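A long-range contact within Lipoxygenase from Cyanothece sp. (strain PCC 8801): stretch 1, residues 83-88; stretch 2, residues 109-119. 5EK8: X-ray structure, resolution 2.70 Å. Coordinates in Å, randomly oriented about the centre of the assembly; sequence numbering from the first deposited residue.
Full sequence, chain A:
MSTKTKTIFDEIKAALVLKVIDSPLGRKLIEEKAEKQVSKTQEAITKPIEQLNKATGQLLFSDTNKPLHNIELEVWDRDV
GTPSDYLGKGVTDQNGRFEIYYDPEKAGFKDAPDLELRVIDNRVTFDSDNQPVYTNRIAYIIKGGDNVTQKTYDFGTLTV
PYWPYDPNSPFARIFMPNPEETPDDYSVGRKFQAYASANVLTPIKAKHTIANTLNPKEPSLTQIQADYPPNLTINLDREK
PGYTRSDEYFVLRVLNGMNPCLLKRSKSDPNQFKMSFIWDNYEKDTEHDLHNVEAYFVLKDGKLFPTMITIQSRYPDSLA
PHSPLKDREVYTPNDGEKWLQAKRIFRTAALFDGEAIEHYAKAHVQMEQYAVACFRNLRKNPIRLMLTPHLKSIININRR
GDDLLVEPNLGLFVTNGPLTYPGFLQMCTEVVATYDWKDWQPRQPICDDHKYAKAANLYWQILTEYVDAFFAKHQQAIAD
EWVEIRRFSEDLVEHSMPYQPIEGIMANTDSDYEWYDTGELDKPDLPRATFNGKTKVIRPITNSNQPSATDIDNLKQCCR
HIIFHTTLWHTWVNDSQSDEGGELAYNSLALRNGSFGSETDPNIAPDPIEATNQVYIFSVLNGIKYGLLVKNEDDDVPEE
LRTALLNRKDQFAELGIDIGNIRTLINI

Stretch 1 (83-88) PSDYLG
Stretch 2, residues 109-119: FKDAPDLELRV

No hydrogen bond joins these two stretches, although both contribute β-strand and polar side chains meet at their contact; the example illustrates how strands that cross, rather than pair, are held by side-chain packing alone. The axes of strand 83-88 and strand 115-119 approach no closer than 9.2 Å, and their N-to-C directions diverge by 74°. At that spacing the backbones cannot bond to each other, and side chains must fill the gap. The register is set by Ser84 CA lying 9.1 Å from Glu116 CA and Leu87 CA 8.9 Å from Pro113 CA. Only 193 Å² is buried, both sides summed.

The apolar part centres on Leu87, in an extended strand apart from its own phi/psi of -119/-32. Its CA-to-CB bond points toward stretch 2, and the m,t rotamer (chi1 -57°, chi2 -174°) carries Leu87 CD1 to 3.8 Å from Pro113 CB and 4.0 Å from Leu115 CD2. Pro113 (-67/143, C-gamma endo) offers a compact ring from the loop preceding the strand. Leu115 starts out sideways, but its own m,t rotamer brings its end nearer. Branched aliphatic chains and a proline ring suit this buried site, where their side chains need no polar partner.

The polar cluster is organised within stretch 2. Alternate residues of a strand share a side, so Glu116 (chi1 157°, chi2 -180°) and Arg118 (m,t,t, chi4 175°) both point toward stretch 1 and form a salt bridge: Arg118 NE to Glu116 OE1 is 2.9 Å, and Arg118 NH2 donates to the same Glu116 OE1 at 3.2 Å. Ser84, small and in the m rotamer, fits against this pair. Its CB lies 3.5 Å from Arg118 NH2, at the guanidinium edge, while Ser84 OG stays 4.2 Å from Glu116 OE1, packed without bonding. Asp85 OD2 approaches Lys110 CE only loosely, at 4.4 Å.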

# COMPACT_ATOMS: atom_id res chain seq x y z
N PRO A 83 11.66 -8.77 38.63
CA PRO A 83 10.81 -7.88 37.83
C PRO A 83 11.19 -6.41 37.98
O PRO A 83 11.48 -5.96 39.09
CB PRO A 83 9.40 -8.13 38.39
CG PRO A 83 9.62 -8.71 39.74
CD PRO A 83 10.86 -9.54 39.60
N SER A 84 11.18 -5.68 36.87
CA SER A 84 11.51 -4.26 36.87
C SER A 84 10.49 -3.46 37.67
O SER A 84 9.35 -3.89 37.84
CB SER A 84 11.59 -3.73 35.43
OG SER A 84 12.63 -4.37 34.71
N ASP A 85 10.90 -2.29 38.15
CA ASP A 85 9.99 -1.46 38.94
C ASP A 85 9.78 -0.08 38.32
O ASP A 85 10.72 0.55 37.86
CB ASP A 85 10.51 -1.31 40.38
CG ASP A 85 10.75 -2.64 41.06
OD1 ASP A 85 9.77 -3.41 41.23
OD2 ASP A 85 11.91 -2.92 41.43
N TYR A 86 8.54 0.40 38.31
CA TYR A 86 8.25 1.71 37.74
C TYR A 86 8.62 2.83 38.72
O TYR A 86 8.28 2.78 39.90
CB TYR A 86 6.78 1.82 37.34
CG TYR A 86 6.32 3.22 37.05
CD1 TYR A 86 6.65 3.86 35.86
CD2 TYR A 86 5.53 3.92 37.97
CE1 TYR A 86 6.22 5.15 35.59
CE2 TYR A 86 5.10 5.20 37.71
CZ TYR A 86 5.44 5.81 36.52
OH TYR A 86 5.00 7.09 36.28
N LEU A 87 9.30 3.85 38.20
CA LEU A 87 9.82 4.93 39.04
C LEU A 87 9.24 6.31 38.69
O LEU A 87 9.08 7.15 39.57
CB LEU A 87 11.35 4.98 38.95
CG LEU A 87 12.07 3.69 39.34
CD1 LEU A 87 13.57 3.89 39.35
CD2 LEU A 87 11.57 3.15 40.68
N GLY A 88 8.92 6.53 37.41
CA GLY A 88 8.38 7.81 36.98
C GLY A 88 8.11 7.95 35.50
O GLY A 88 8.68 7.23 34.68
N PHE A 109 13.28 -3.08 47.26
CA PHE A 109 14.26 -4.09 47.65
C PHE A 109 15.65 -3.51 47.92
O PHE A 109 16.28 -3.85 48.93
CB PHE A 109 14.36 -5.18 46.58
CG PHE A 109 13.15 -6.08 46.50
CD1 PHE A 109 12.06 -5.89 47.34
CD2 PHE A 109 13.10 -7.12 45.58
CE1 PHE A 109 10.95 -6.71 47.27
CE2 PHE A 109 12.00 -7.95 45.50
CZ PHE A 109 10.92 -7.75 46.35
N LYS A 110 16.14 -2.65 47.03
CA LYS A 110 17.51 -2.16 47.12
C LYS A 110 17.62 -0.73 47.64
O LYS A 110 16.63 -0.05 47.87
CB LYS A 110 18.19 -2.23 45.75
CG LYS A 110 17.55 -1.33 44.72
CD LYS A 110 17.05 -2.15 43.55
CE LYS A 110 15.82 -1.53 42.96
NZ LYS A 110 16.05 -0.09 42.65
N ASP A 111 18.87 -0.29 47.80
CA ASP A 111 19.18 1.00 48.39
C ASP A 111 19.19 2.11 47.35
O ASP A 111 18.95 3.27 47.67
CB ASP A 111 20.53 0.94 49.09
CG ASP A 111 20.66 -0.26 50.00
OD1 ASP A 111 19.66 -0.63 50.66
OD2 ASP A 111 21.76 -0.85 50.06
N ALA A 112 19.48 1.74 46.10
CA ALA A 112 19.56 2.70 45.01
C ALA A 112 19.14 2.07 43.69
O ALA A 112 19.52 0.94 43.40
CB ALA A 112 20.97 3.27 44.90
N PRO A 113 18.35 2.80 42.90
CA PRO A 113 17.91 2.28 41.60
C PRO A 113 19.03 2.12 40.57
O PRO A 113 19.97 2.93 40.53
CB PRO A 113 16.89 3.33 41.13
CG PRO A 113 17.17 4.55 41.94
CD PRO A 113 17.68 4.06 43.26
N ASP A 114 18.94 1.06 39.77
CA ASP A 114 19.79 0.87 38.60
C ASP A 114 18.96 1.22 37.37
O ASP A 114 18.13 0.43 36.92
CB ASP A 114 20.31 -0.57 38.52
CG ASP A 114 21.10 -0.97 39.76
OD1 ASP A 114 21.70 -0.08 40.39
OD2 ASP A 114 21.11 -2.17 40.10
N LEU A 115 19.19 2.41 36.83
CA LEU A 115 18.24 3.04 35.91
C LEU A 115 18.12 2.39 34.54
O LEU A 115 19.06 1.78 34.02
CB LEU A 115 18.59 4.51 35.74
CG LEU A 115 18.29 5.36 36.98
CD1 LEU A 115 18.59 6.82 36.73
CD2 LEU A 115 16.84 5.17 37.42
N GLU A 116 16.93 2.54 33.97
CA GLU A 116 16.57 2.03 32.65
C GLU A 116 15.51 2.95 32.07
O GLU A 116 14.48 3.20 32.69
CB GLU A 116 16.04 0.60 32.74
CG GLU A 116 15.16 0.19 31.57
CD GLU A 116 14.65 -1.25 31.69
OE1 GLU A 116 13.42 -1.44 31.80
OE2 GLU A 116 15.48 -2.18 31.67
N LEU A 117 15.78 3.48 30.88
CA LEU A 117 14.86 4.43 30.26
C LEU A 117 14.06 3.77 29.14
O LEU A 117 14.63 3.17 28.23
CB LEU A 117 15.64 5.62 29.71
CG LEU A 117 14.81 6.87 29.39
CD1 LEU A 117 14.24 7.46 30.67
CD2 LEU A 117 15.66 7.88 28.63
N ARG A 118 12.74 3.88 29.20
CA ARG A 118 11.89 3.29 28.18
C ARG A 118 11.24 4.35 27.30
O ARG A 118 10.61 5.29 27.79
CB ARG A 118 10.81 2.42 28.82
CG ARG A 118 11.35 1.28 29.66
CD ARG A 118 10.27 0.26 29.96
NE ARG A 118 10.72 -0.71 30.96
CZ ARG A 118 9.94 -1.66 31.47
NH1 ARG A 118 8.68 -1.78 31.08
NH2 ARG A 118 10.43 -2.50 32.38
N VAL A 119 11.42 4.19 25.99
CA VAL A 119 10.72 4.98 25.00
C VAL A 119 9.40 4.28 24.71
O VAL A 119 9.38 3.10 24.32
CB VAL A 119 11.53 5.15 23.70
CG1 VAL A 119 10.81 6.09 22.75
CG2 VAL A 119 12.94 5.67 24.00